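Local coordinates for protein CDP-glucose 4,6-dehydratase (Salmonella enterica subsp. enterica serovar Typhi, PDB 1WVG) that catalyses the NAD-dependent 4,6-dehydration of CDP-D-glucose to CDP-4-dehydro-6-deoxy-D-glucose, a step in making the CDP-3,6-dideoxy-D-mannose used for the lipopolysaccharide O-antigen, at residues R11-G16 against R73-E78; T15-F20 against D57-H62; P209-S214 against Q219-R224. One frame throughout, in Å; residues are numbered along the deposited sequence.

Overall arrangement
From the N terminus, strand 11-15 runs straight into the glycine-rich turn, so contacts 1 and 2 set out from the same stretch and share Thr15 and Gly16. Contact 2 closes first, on strand 60-63, and the loop it makes lies within the longer one that contact 1 completes on helix 69-79. Their centres are 11 Å apart, and both belong to the Rossmann domain at the ADP-ribose site. Contact 3 comes later in series: a short connection, with four residues between its segments, joins helix 207-216 to strand 221-223 at the CDP-xylose site. Its centre lies about 28 Å from that of contact 2 and about 37 Å from that of contact 1, on the opposite side of the chain's centre from contact 1.

Contact 1 (R11-G16 against R73-E78); sequences RVFVTG and RSSIAE. With APR (adenosine-5-diphosphoribose), chain C.
Ser75 meets Phe13 at the rim of the aromatic ring: its OG lies in the ring plane, 3.7 Å from Phe13 CE1. The OG stands anti to the Ser75 backbone N (chi1 -163°), which swings it off the helix toward the strand, and the hydroxyl has a hydrogen-bond partner outside the two segments. The carbonyl of the same residue accepts a bond from Lys37 of the adjoining strand.

One residue on, Ile76 supplies the other half of the contact. Its CG1 sits over one face of the Phe13 ring, displaced toward the rim, with 3.6 Å to Phe13 CZ and 3.7 Å to Phe13 CE2. Measured to the ring centroid, Ile76 CG1 is 3.8 Å away and 22° off the normal, which qualifies as a CH-pi contact. Ile76 CD1 reaches only the CE2 side, at 4.1 Å from Phe13 CE2.

This is the helix-on-sheet packing of a Rossmann fold: helix 69-79 leads into strand 83-86, which lies parallel beside strand 11-15, and helix 100-121 covers Ile76 from another direction through Leu114, Thr117 and Val121. The nearest backbone approach, 7.3 Å between Phe13 CA and Ile76 CA, agrees with a contact made mainly by side chains. Farther along the helix, Glu78, although poorly ordered, is modelled in a salt bridge with Lys37.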
loop_
_atom_site.group_PDB
_atom_site.type_symbol
_atom_site.label_atom_id
_atom_site.label_comp_id
_atom_site.label_asym_id
_atom_site.label_seq_id
_atom_site.Cartn_x
_atom_site.Cartn_y
_atom_site.Cartn_z
ATOM N N ARG A 11 -24.938 16.543 -30.001
ATOM C CA ARG A 11 -25.851 15.381 -29.906
ATOM C C ARG A 11 -25.376 14.596 -28.679
ATOM O O ARG A 11 -24.303 13.996 -28.702
ATOM C CB ARG A 11 -25.818 14.448 -31.109
ATOM C CG ARG A 11 -26.354 15.060 -32.412
ATOM C CD ARG A 11 -26.531 14.086 -33.601
ATOM N NE ARG A 11 -25.316 13.350 -33.984
ATOM C CZ ARG A 11 -24.103 13.862 -34.277
ATOM N NH1 ARG A 11 -23.836 15.172 -34.250
ATOM N NH2 ARG A 11 -23.112 13.012 -34.581
ATOM N N VAL A 12 -26.131 14.650 -27.586
ATOM C CA VAL A 12 -25.738 14.016 -26.337
ATOM C C VAL A 12 -26.686 12.928 -25.959
ATOM O O VAL A 12 -27.870 13.193 -25.836
ATOM C CB VAL A 12 -25.742 15.036 -25.185
ATOM C CG1 VAL A 12 -25.185 14.447 -23.886
ATOM C CG2 VAL A 12 -25.021 16.322 -25.556
ATOM N N PHE A 13 -26.147 11.735 -25.785
ATOM C CA PHE A 13 -26.923 10.590 -25.390
ATOM C C PHE A 13 -26.691 10.346 -23.893
ATOM O O PHE A 13 -25.548 10.221 -23.427
ATOM C CB PHE A 13 -26.485 9.390 -26.254
ATOM C CG PHE A 13 -27.333 8.165 -26.137
ATOM C CD1 PHE A 13 -28.300 7.875 -27.096
ATOM C CD2 PHE A 13 -27.135 7.237 -25.113
ATOM C CE1 PHE A 13 -29.072 6.719 -26.982
ATOM C CE2 PHE A 13 -27.895 6.072 -24.992
ATOM C CZ PHE A 13 -28.878 5.806 -25.942
ATOM N N VAL A 14 -27.786 10.293 -23.137
ATOM C CA VAL A 14 -27.736 10.105 -21.701
ATOM C C VAL A 14 -28.561 8.902 -21.254
ATOM O O VAL A 14 -29.790 8.833 -21.435
ATOM C CB VAL A 14 -28.251 11.376 -21.000
ATOM C CG1 VAL A 14 -28.262 11.223 -19.473
ATOM C CG2 VAL A 14 -27.486 12.620 -21.412
ATOM N N THR A 15 -27.888 7.928 -20.652
ATOM C CA THR A 15 -28.620 6.784 -20.161
ATOM C C THR A 15 -29.098 7.172 -18.771
ATOM O O THR A 15 -28.435 7.991 -18.143
ATOM C CB THR A 15 -27.805 5.464 -20.154
ATOM O OG1 THR A 15 -26.857 5.419 -19.090
ATOM C CG2 THR A 15 -27.160 5.170 -21.514
ATOM N N GLY A 16 -30.235 6.642 -18.298
ATOM C CA GLY A 16 -30.736 7.012 -16.972
ATOM C C GLY A 16 -31.115 8.492 -16.829
ATOM O O GLY A 16 -30.950 9.126 -15.758
ATOM N N ARG A 73 -27.838 -0.533 -28.350
ATOM C CA ARG A 73 -26.942 -0.275 -29.473
ATOM C C ARG A 73 -27.627 0.552 -30.586
ATOM O O ARG A 73 -27.115 1.582 -31.086
ATOM C CB ARG A 73 -26.381 -1.613 -30.008
ATOM C CG ARG A 73 -25.185 -1.372 -30.932
ATOM C CD ARG A 73 -25.053 -2.412 -32.021
ATOM N NE ARG A 73 -26.105 -3.405 -31.905
ATOM C CZ ARG A 73 -25.877 -4.708 -32.009
ATOM N NH1 ARG A 73 -24.652 -5.203 -32.214
ATOM N NH2 ARG A 73 -26.909 -5.537 -31.875
ATOM N N SER A 74 -28.817 0.069 -30.957
ATOM C CA SER A 74 -29.659 0.670 -31.990
ATOM C C SER A 74 -29.987 2.115 -31.716
ATOM O O SER A 74 -29.823 3.021 -32.559
ATOM C CB SER A 74 -30.925 -0.145 -32.210
ATOM O OG SER A 74 -30.584 -1.342 -32.879
ATOM N N SER A 75 -30.461 2.312 -30.496
ATOM C CA SER A 75 -30.828 3.633 -30.021
ATOM C C SER A 75 -29.640 4.566 -30.251
ATOM O O SER A 75 -29.721 5.637 -30.852
ATOM C CB SER A 75 -31.188 3.511 -28.545
ATOM O OG SER A 75 -31.912 4.619 -28.078
ATOM N N ILE A 76 -28.488 4.133 -29.777
ATOM C CA ILE A 76 -27.299 4.924 -29.949
ATOM C C ILE A 76 -26.994 5.155 -31.442
ATOM O O ILE A 76 -26.745 6.277 -31.930
ATOM C CB ILE A 76 -26.113 4.224 -29.227
ATOM C CG1 ILE A 76 -26.369 4.001 -27.718
ATOM C CG2 ILE A 76 -24.874 5.089 -29.448
ATOM C CD1 ILE A 76 -25.152 3.621 -26.841
ATOM N N ALA A 77 -26.968 4.039 -32.167
ATOM C CA ALA A 77 -26.675 4.017 -33.604
ATOM C C ALA A 77 -27.478 5.024 -34.436
ATOM O O ALA A 77 -26.956 5.752 -35.276
ATOM C CB ALA A 77 -26.916 2.606 -34.129
ATOM N N GLU A 78 -28.772 5.055 -34.172
ATOM C CA GLU A 78 -29.663 5.911 -34.906
ATOM C C GLU A 78 -29.518 7.383 -34.630
ATOM O O GLU A 78 -29.956 8.189 -35.460
ATOM C CB GLU A 78 -31.121 5.491 -34.687
ATOM C CG GLU A 78 -31.966 6.665 -34.174
ATOM C CD GLU A 78 -33.282 6.253 -33.578
ATOM O OE1 GLU A 78 -33.422 5.312 -32.800
ATOM O OE2 GLU A 78 -34.256 7.037 -33.977
HETATM N N1 APR C . -32.258 0.255 -17.816
HETATM C C2 APR C . -32.289 1.586 -18.061
HETATM N N3 APR C . -32.334 2.568 -17.213
HETATM C C4 APR C . -32.314 2.129 -15.937
HETATM C C5 APR C . -32.259 0.839 -15.510
HETATM C C6 APR C . -32.247 -0.168 -16.522
HETATM N N6 APR C . -32.159 -1.497 -16.338
HETATM N N7 APR C . -32.231 0.783 -14.123
HETATM C C8 APR C . -32.287 2.050 -13.740
HETATM N N9 APR C . -32.338 2.901 -14.800
HETATM C "C1'" APR C . -32.423 4.351 -14.812
HETATM C "C2'" APR C . -33.699 4.825 -14.172
HETATM O "O2'" APR C . -34.802 4.627 -15.067
HETATM C "C3'" APR C . -33.333 6.297 -13.973
HETATM O "O3'" APR C . -33.397 7.142 -15.132
HETATM O "O4'" APR C . -31.433 4.866 -13.981
HETATM C "C4'" APR C . -31.869 6.134 -13.483
HETATM C "C5'" APR C . -31.709 6.028 -11.996
HETATM O "O5'" APR C . -32.034 7.325 -11.436
HETATM P PA APR C . -32.333 7.522 -9.847
HETATM O O1A APR C . -32.917 6.276 -9.196
HETATM O O2A APR C . -32.989 8.910 -9.658
HETATM O O3A APR C . -30.867 7.618 -9.281
HETATM P PB APR C . -29.853 8.886 -9.376
HETATM O O1B APR C . -29.746 9.440 -7.975
HETATM O O2B APR C . -30.199 9.813 -10.527
HETATM O O5D APR C . -28.538 8.129 -9.859
HETATM C C5D APR C . -28.009 8.459 -11.153
HETATM O O4D APR C . -25.638 8.396 -10.428
HETATM O O1D APR C . -25.113 8.083 -8.169
HETATM C C1D APR C . -25.185 7.466 -9.487
HETATM O O2D APR C . -25.703 5.093 -9.160
HETATM C C2D APR C . -26.247 6.393 -9.460
HETATM O O3D APR C . -25.685 5.564 -11.622
HETATM C C3D APR C . -26.666 6.320 -10.917
HETATM C C4D APR C . -26.661 7.786 -11.282
#

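Contact 2 (T15-F20 against D57-H62). With APR (adenosine-5-diphosphoribose), chain C.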
loop_
_atom_site.group_PDB
_atom_site.type_symbol
_atom_site.label_atom_id
_atom_site.label_comp_id
_atom_site.label_asym_id
_atom_site.label_seq_id
_atom_site.Cartn_x
_atom_site.Cartn_y
_atom_site.Cartn_z
ATOM N N THR A 15 -27.888 7.928 -20.652
ATOM C CA THR A 15 -28.620 6.784 -20.161
ATOM C C THR A 15 -29.098 7.172 -18.771
ATOM O O THR A 15 -28.435 7.991 -18.143
ATOM C CB THR A 15 -27.805 5.464 -20.154
ATOM O OG1 THR A 15 -26.857 5.419 -19.090
ATOM C CG2 THR A 15 -27.160 5.170 -21.514
ATOM N N GLY A 16 -30.235 6.642 -18.298
ATOM C CA GLY A 16 -30.736 7.012 -16.972
ATOM C C GLY A 16 -31.115 8.492 -16.829
ATOM O O GLY A 16 -30.950 9.126 -15.758
ATOM N N HIS A 17 -31.691 9.065 -17.894
ATOM C CA HIS A 17 -32.091 10.491 -17.905
ATOM C C HIS A 17 -33.365 10.750 -17.117
ATOM O O HIS A 17 -33.681 11.892 -16.752
ATOM C CB HIS A 17 -32.259 11.001 -19.362
ATOM C CG HIS A 17 -33.381 10.273 -20.020
ATOM N ND1 HIS A 17 -33.353 8.891 -20.190
ATOM C CD2 HIS A 17 -34.587 10.733 -20.488
ATOM C CE1 HIS A 17 -34.501 8.544 -20.765
ATOM N NE2 HIS A 17 -35.266 9.628 -20.962
ATOM N N THR A 18 -34.091 9.660 -16.851
ATOM C CA THR A 18 -35.356 9.776 -16.120
ATOM C C THR A 18 -35.232 9.961 -14.605
ATOM O O THR A 18 -36.215 10.264 -13.910
ATOM C CB THR A 18 -36.298 8.614 -16.499
ATOM O OG1 THR A 18 -35.692 7.395 -16.100
ATOM C CG2 THR A 18 -36.442 8.604 -18.029
ATOM N N GLY A 19 -34.021 9.774 -14.098
ATOM C CA GLY A 19 -33.771 9.894 -12.692
ATOM C C GLY A 19 -33.512 11.310 -12.219
ATOM O O GLY A 19 -33.655 12.311 -12.941
ATOM N N PHE A 20 -33.117 11.331 -10.940
ATOM C CA PHE A 20 -32.810 12.567 -10.237
ATOM C C PHE A 20 -31.631 13.285 -10.880
ATOM O O PHE A 20 -31.744 14.424 -11.330
ATOM C CB PHE A 20 -32.619 12.260 -8.736
ATOM C CG PHE A 20 -32.131 13.410 -7.892
ATOM C CD1 PHE A 20 -32.865 14.589 -7.780
ATOM C CD2 PHE A 20 -30.942 13.286 -7.172
ATOM C CE1 PHE A 20 -32.435 15.646 -6.980
ATOM C CE2 PHE A 20 -30.480 14.333 -6.377
ATOM C CZ PHE A 20 -31.247 15.493 -6.265
ATOM N N ASP A 57 -40.863 16.559 -22.869
ATOM C CA ASP A 57 -41.235 17.378 -24.006
ATOM C C ASP A 57 -40.126 18.264 -24.514
ATOM O O ASP A 57 -40.320 18.994 -25.486
ATOM C CB ASP A 57 -42.431 18.290 -23.677
ATOM C CG ASP A 57 -43.704 17.504 -23.550
ATOM O OD1 ASP A 57 -43.960 16.492 -24.219
ATOM O OD2 ASP A 57 -44.492 18.048 -22.664
ATOM N N LEU A 58 -38.992 18.233 -23.834
ATOM C CA LEU A 58 -37.874 19.068 -24.216
ATOM C C LEU A 58 -36.719 18.242 -24.714
ATOM O O LEU A 58 -35.639 18.769 -24.999
ATOM C CB LEU A 58 -37.436 19.944 -23.045
ATOM C CG LEU A 58 -38.639 20.415 -22.256
ATOM C CD1 LEU A 58 -38.219 20.818 -20.842
ATOM C CD2 LEU A 58 -39.248 21.592 -23.004
ATOM N N MET A 59 -36.983 16.950 -24.855
ATOM C CA MET A 59 -35.938 16.103 -25.330
ATOM C C MET A 59 -36.493 14.848 -25.905
ATOM O O MET A 59 -37.662 14.568 -25.728
ATOM C CB MET A 59 -35.004 15.765 -24.137
ATOM C CG MET A 59 -35.542 14.673 -23.232
ATOM S SD MET A 59 -34.414 14.399 -21.832
ATOM C CE MET A 59 -33.404 12.980 -22.386
ATOM N N GLU A 60 -35.621 14.100 -26.558
ATOM C CA GLU A 60 -36.018 12.851 -27.122
ATOM C C GLU A 60 -35.829 11.824 -26.023
ATOM O O GLU A 60 -34.731 11.352 -25.738
ATOM C CB GLU A 60 -35.204 12.517 -28.406
ATOM C CG GLU A 60 -35.642 11.227 -29.135
ATOM C CD GLU A 60 -34.737 10.820 -30.290
ATOM O OE1 GLU A 60 -33.850 11.522 -30.765
ATOM O OE2 GLU A 60 -35.010 9.610 -30.726
ATOM N N SER A 61 -36.914 11.486 -25.367
ATOM C CA SER A 61 -36.849 10.515 -24.291
ATOM C C SER A 61 -37.252 9.103 -24.730
ATOM O O SER A 61 -38.391 8.824 -25.118
ATOM C CB SER A 61 -37.658 11.013 -23.107
ATOM O OG SER A 61 -37.750 9.974 -22.151
ATOM N N HIS A 62 -36.311 8.170 -24.665
ATOM C CA HIS A 62 -36.597 6.799 -25.063
ATOM C C HIS A 62 -36.613 5.856 -23.865
ATOM O O HIS A 62 -35.649 5.811 -23.081
ATOM C CB HIS A 62 -35.628 6.307 -26.164
ATOM C CG HIS A 62 -35.750 4.840 -26.469
ATOM N ND1 HIS A 62 -36.248 4.382 -27.686
ATOM C CD2 HIS A 62 -35.440 3.744 -25.714
ATOM C CE1 HIS A 62 -36.234 3.044 -27.633
ATOM N NE2 HIS A 62 -35.754 2.627 -26.465
HETATM N N1 APR C . -32.258 0.255 -17.816
HETATM C C2 APR C . -32.289 1.586 -18.061
HETATM N N3 APR C . -32.334 2.568 -17.213
HETATM C C4 APR C . -32.314 2.129 -15.937
HETATM C C5 APR C . -32.259 0.839 -15.510
HETATM C C6 APR C . -32.247 -0.168 -16.522
HETATM N N6 APR C . -32.159 -1.497 -16.338
HETATM N N7 APR C . -32.231 0.783 -14.123
HETATM C C8 APR C . -32.287 2.050 -13.740
HETATM N N9 APR C . -32.338 2.901 -14.800
HETATM C "C1'" APR C . -32.423 4.351 -14.812
HETATM C "C2'" APR C . -33.699 4.825 -14.172
HETATM O "O2'" APR C . -34.802 4.627 -15.067
HETATM C "C3'" APR C . -33.333 6.297 -13.973
HETATM O "O3'" APR C . -33.397 7.142 -15.132
HETATM O "O4'" APR C . -31.433 4.866 -13.981
HETATM C "C4'" APR C . -31.869 6.134 -13.483
HETATM C "C5'" APR C . -31.709 6.028 -11.996
HETATM O "O5'" APR C . -32.034 7.325 -11.436
HETATM P PA APR C . -32.333 7.522 -9.847
HETATM O O1A APR C . -32.917 6.276 -9.196
HETATM O O2A APR C . -32.989 8.910 -9.658
HETATM O O3A APR C . -30.867 7.618 -9.281
HETATM P PB APR C . -29.853 8.886 -9.376
HETATM O O1B APR C . -29.746 9.440 -7.975
HETATM O O2B APR C . -30.199 9.813 -10.527
HETATM O O5D APR C . -28.538 8.129 -9.859
HETATM C C5D APR C . -28.009 8.459 -11.153
HETATM O O4D APR C . -25.638 8.396 -10.428
HETATM O O1D APR C . -25.113 8.083 -8.169
HETATM C C1D APR C . -25.185 7.466 -9.487
HETATM O O2D APR C . -25.703 5.093 -9.160
HETATM C C2D APR C . -26.247 6.393 -9.460
HETATM O O3D APR C . -25.685 5.564 -11.622
HETATM C C3D APR C . -26.666 6.320 -10.917
HETATM C C4D APR C . -26.661 7.786 -11.282
#
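The glycine-rich turn of the Rossmann fold, the GXXGXXG fingerprint whose first two glycines are Gly16 and Gly19, carries His17 across to Ser61 and Met59 beside strand 60-63. A type I turn runs from Gly16 to Gly19, with His17 and Thr18 at its corners.

His17 NE2 and Ser61 OG are hydrogen-bonded at 2.8 Å with an angle of 169°, and the hydroxyl lies in the plane of the imidazole, at its edge. The CG of His17 takes the crowded position between its backbone N and carbonyl carbon (chi1 64°), which points the ring at the strand. His62 O also lies near the ring plane, 3.8 Å from His17 CE1. Met59 approaches obliquely, its SD 5.0 Å from the centroid of the His17 ring; the methyl is modelled too close to the ring to be relied on. Thr18 CG2 covers one face of the imidazole, and Phe50 meets it nearly perpendicularly.

The other side of the turn holds the bound ADP-ribose. Thr18 OG1 is hydrogen-bonded to APR O3' at 2.5 Å and also to the carbonyl of Leu41. Gly19, at the N-cap of helix 20-31, has no side chain, and APR O5' comes within 3.3 Å of Gly19 CA. Phe20 N then donates to APR O2A at 2.7 Å, almost straight at 176°.

The in-plane bond to Ser61 therefore restrains the rotation of the imidazole, while the N-terminal end of the helix probably offsets pyrophosphate charge.

Contact 3 (P209-S214 against Q219-R224). With CXY (cytidine-5'-diphospho-beta-D-xylose), chain D.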
loop_
_atom_site.group_PDB
_atom_site.type_symbol
_atom_site.label_atom_id
_atom_site.label_comp_id
_atom_site.label_asym_id
_atom_site.label_seq_id
_atom_site.Cartn_x
_atom_site.Cartn_y
_atom_site.Cartn_z
ATOM N N PRO A 209 -34.610 13.014 1.111
ATOM C CA PRO A 209 -35.958 12.775 0.663
ATOM C C PRO A 209 -36.784 12.326 1.851
ATOM O O PRO A 209 -37.892 12.838 2.046
ATOM C CB PRO A 209 -35.928 11.734 -0.472
ATOM C CG PRO A 209 -34.528 11.844 -1.032
ATOM C CD PRO A 209 -33.682 12.430 0.095
ATOM N N ASP A 210 -36.197 11.408 2.635
ATOM C CA ASP A 210 -36.819 10.859 3.842
ATOM C C ASP A 210 -37.244 11.985 4.750
ATOM O O ASP A 210 -38.340 12.009 5.295
ATOM C CB ASP A 210 -35.882 9.920 4.665
ATOM C CG ASP A 210 -35.894 8.450 4.282
ATOM O OD1 ASP A 210 -36.436 8.003 3.290
ATOM O OD2 ASP A 210 -35.257 7.677 5.128
ATOM N N ILE A 211 -36.329 12.914 4.903
ATOM C CA ILE A 211 -36.561 14.030 5.767
ATOM C C ILE A 211 -37.657 14.917 5.274
ATOM O O ILE A 211 -38.528 15.335 6.031
ATOM C CB ILE A 211 -35.314 14.853 5.901
ATOM C CG1 ILE A 211 -34.320 14.175 6.846
ATOM C CG2 ILE A 211 -35.763 16.177 6.449
ATOM C CD1 ILE A 211 -32.906 14.783 6.741
ATOM N N LEU A 212 -37.590 15.212 3.988
ATOM C CA LEU A 212 -38.568 16.093 3.352
ATOM C C LEU A 212 -40.003 15.568 3.404
ATOM O O LEU A 212 -40.962 16.306 3.559
ATOM C CB LEU A 212 -38.165 16.364 1.886
ATOM C CG LEU A 212 -37.023 17.374 1.736
ATOM C CD1 LEU A 212 -36.631 17.626 0.263
ATOM C CD2 LEU A 212 -37.432 18.673 2.409
ATOM N N ARG A 213 -40.141 14.263 3.262
ATOM C CA ARG A 213 -41.423 13.596 3.258
ATOM C C ARG A 213 -42.097 13.671 4.627
ATOM O O ARG A 213 -43.294 13.955 4.704
ATOM C CB ARG A 213 -41.253 12.156 2.756
ATOM C CG ARG A 213 -42.548 11.347 2.718
ATOM C CD ARG A 213 -42.921 10.770 4.081
ATOM N NE ARG A 213 -44.354 10.441 4.228
ATOM C CZ ARG A 213 -45.057 10.572 5.364
ATOM N NH1 ARG A 213 -44.541 11.045 6.506
ATOM N NH2 ARG A 213 -46.352 10.232 5.338
ATOM N N SER A 214 -41.315 13.410 5.692
ATOM C CA SER A 214 -41.796 13.475 7.073
ATOM C C SER A 214 -42.180 14.884 7.429
ATOM O O SER A 214 -43.259 15.167 7.942
ATOM C CB SER A 214 -40.701 13.063 8.019
ATOM O OG SER A 214 -40.283 11.750 7.674
ATOM N N GLN A 219 -44.782 14.824 10.293
ATOM C CA GLN A 219 -44.371 13.632 11.009
ATOM C C GLN A 219 -42.895 13.771 11.332
ATOM O O GLN A 219 -42.225 14.630 10.733
ATOM C CB GLN A 219 -44.611 12.371 10.161
ATOM C CG GLN A 219 -46.087 11.988 10.108
ATOM C CD GLN A 219 -46.313 10.571 9.618
ATOM O OE1 GLN A 219 -45.804 10.215 8.535
ATOM N NE2 GLN A 219 -47.080 9.803 10.388
ATOM N N GLN A 220 -42.396 12.964 12.280
ATOM C CA GLN A 220 -40.976 13.082 12.559
ATOM C C GLN A 220 -40.235 12.133 11.650
ATOM O O GLN A 220 -40.754 11.086 11.314
ATOM C CB GLN A 220 -40.434 12.993 13.998
ATOM C CG GLN A 220 -41.417 13.108 15.168
ATOM C CD GLN A 220 -40.785 12.431 16.359
ATOM O OE1 GLN A 220 -41.090 11.265 16.639
ATOM N NE2 GLN A 220 -39.830 13.115 16.995
ATOM N N VAL A 221 -39.044 12.511 11.222
ATOM C CA VAL A 221 -38.313 11.642 10.343
ATOM C C VAL A 221 -37.542 10.709 11.226
ATOM O O VAL A 221 -37.028 11.095 12.293
ATOM C CB VAL A 221 -37.432 12.409 9.338
ATOM C CG1 VAL A 221 -36.542 13.445 10.040
ATOM C CG2 VAL A 221 -36.572 11.445 8.529
ATOM N N ILE A 222 -37.504 9.479 10.761
ATOM C CA ILE A 222 -36.780 8.449 11.470
ATOM C C ILE A 222 -35.328 8.216 11.001
ATOM O O ILE A 222 -35.098 7.680 9.908
ATOM C CB ILE A 222 -37.550 7.159 11.509
ATOM C CG1 ILE A 222 -38.751 7.376 12.439
ATOM C CG2 ILE A 222 -36.598 6.087 12.035
ATOM C CD1 ILE A 222 -39.655 6.159 12.574
ATOM N N ILE A 223 -34.364 8.612 11.874
ATOM C CA ILE A 223 -32.906 8.523 11.687
ATOM C C ILE A 223 -32.271 7.222 12.161
ATOM O O ILE A 223 -32.312 6.863 13.352
ATOM C CB ILE A 223 -32.212 9.683 12.366
ATOM C CG1 ILE A 223 -32.795 10.953 11.789
ATOM C CG2 ILE A 223 -30.715 9.621 12.101
ATOM C CD1 ILE A 223 -32.501 11.119 10.300
ATOM N N ARG A 224 -31.648 6.520 11.207
ATOM C CA ARG A 224 -31.022 5.275 11.558
ATOM C C ARG A 224 -29.564 5.334 11.970
ATOM O O ARG A 224 -29.175 4.520 12.814
ATOM C CB ARG A 224 -31.317 4.103 10.642
ATOM C CG ARG A 224 -31.528 4.436 9.177
ATOM C CD ARG A 224 -31.188 3.237 8.317
ATOM N NE ARG A 224 -31.009 3.542 6.900
ATOM C CZ ARG A 224 -31.941 4.122 6.159
ATOM N NH1 ARG A 224 -33.130 4.481 6.678
ATOM N NH2 ARG A 224 -31.658 4.358 4.876
HETATM O O1B CXY D . -24.991 6.896 1.046
HETATM P PB CXY D . -26.225 6.290 0.407
HETATM O O2B CXY D . -26.570 4.915 0.918
HETATM O "O1'" CXY D . -26.029 6.246 -1.225
HETATM O O3A CXY D . -27.212 7.419 0.779
HETATM P PA CXY D . -28.477 7.469 1.831
HETATM O O1A CXY D . -29.062 8.825 1.656
HETATM O O2A CXY D . -29.420 6.360 1.581
HETATM O O5D CXY D . -27.739 7.243 3.224
HETATM C C5D CXY D . -26.997 8.339 3.777
HETATM C C4D CXY D . -26.715 8.042 5.230
HETATM O O4D CXY D . -27.860 8.487 5.999
HETATM C C3D CXY D . -26.434 6.591 5.619
HETATM O O3D CXY D . -25.464 6.400 6.711
HETATM C C2D CXY D . -27.863 6.192 6.029
HETATM O O2D CXY D . -27.790 5.052 6.890
HETATM C C1D CXY D . -28.281 7.424 6.799
HETATM N N1 CXY D . -29.730 7.541 6.984
HETATM C C6 CXY D . -30.569 7.637 5.886
HETATM C C5 CXY D . -31.868 7.765 5.997
HETATM C C4 CXY D . -32.501 7.792 7.270
HETATM N N3 CXY D . -31.603 7.707 8.348
HETATM C C2 CXY D . -30.227 7.572 8.273
HETATM N N4 CXY D . -33.707 7.875 7.473
HETATM O O2 CXY D . -29.499 7.478 9.267
HETATM C "C1'" CXY D . -26.399 7.452 -1.871
HETATM C "C2'" CXY D . -27.077 7.047 -3.156
HETATM C "C3'" CXY D . -26.048 6.276 -3.962
HETATM C "C4'" CXY D . -24.827 7.153 -4.239
HETATM C "C5'" CXY D . -24.250 7.661 -2.925
HETATM O "O2'" CXY D . -28.209 6.184 -2.917
HETATM O "O3'" CXY D . -26.610 5.925 -5.240
HETATM O "O4'" CXY D . -23.852 6.417 -4.975
HETATM O "O5'" CXY D . -25.257 8.320 -2.150
HETATM O O HOH W 1 -35.475 5.104 5.161
#
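Arg224 and Asp210 face each other beside the cytosine of the bound CDP-xylose. Arg224 NH1 and Asp210 OD2 are opposite charges 4.1 Å apart, too far for a salt bridge. A water closes the gap, giving a hydrogen to Asp210 OD2 at 2.6 Å and accepting one from Arg224 NH1 at 2.9 Å.

Along Arg224, CB stands off near the base's O2. The next atom, CG, rests against the ring, 3.4 Å from CXY N3. The chain stays extended through CD, which skirts the ribose O2D, to NE, which forms a salt bridge with Glu299. CZ then lies near C5, and the guanidinium presents one face to the base, with C5 above it and offset toward the rim. At the tip, NH2 goes to the carbonyl of Asp205, while NH1 lies near C4 and reaches the water at the guanidinium edge.

Behind this site the helix and strand run roughly antiparallel, at 148°, with the axes of the short segments 7.8 Å apart at closest approach. Ile211 CG1 and Val221 CG2 touch at 3.9 Å, and Ser214 OG, bonded back to Asp210 O, abuts Val221 CB. Gln219 N donates to Ser214 O at 2.8 Å, a bond of 168° that closes the turn.

The cytosine amino group N4 gives one hydrogen to Asp210 OD2 at 2.8 Å and the other to Ile222 O, while Arg224 N donates to N3 (175°). Here a strand and an adjoining helix read the cytosine, consistent with the C-terminal part of extended short-chain dehydrogenases/reductases, which binds the nucleotide-sugar substrate.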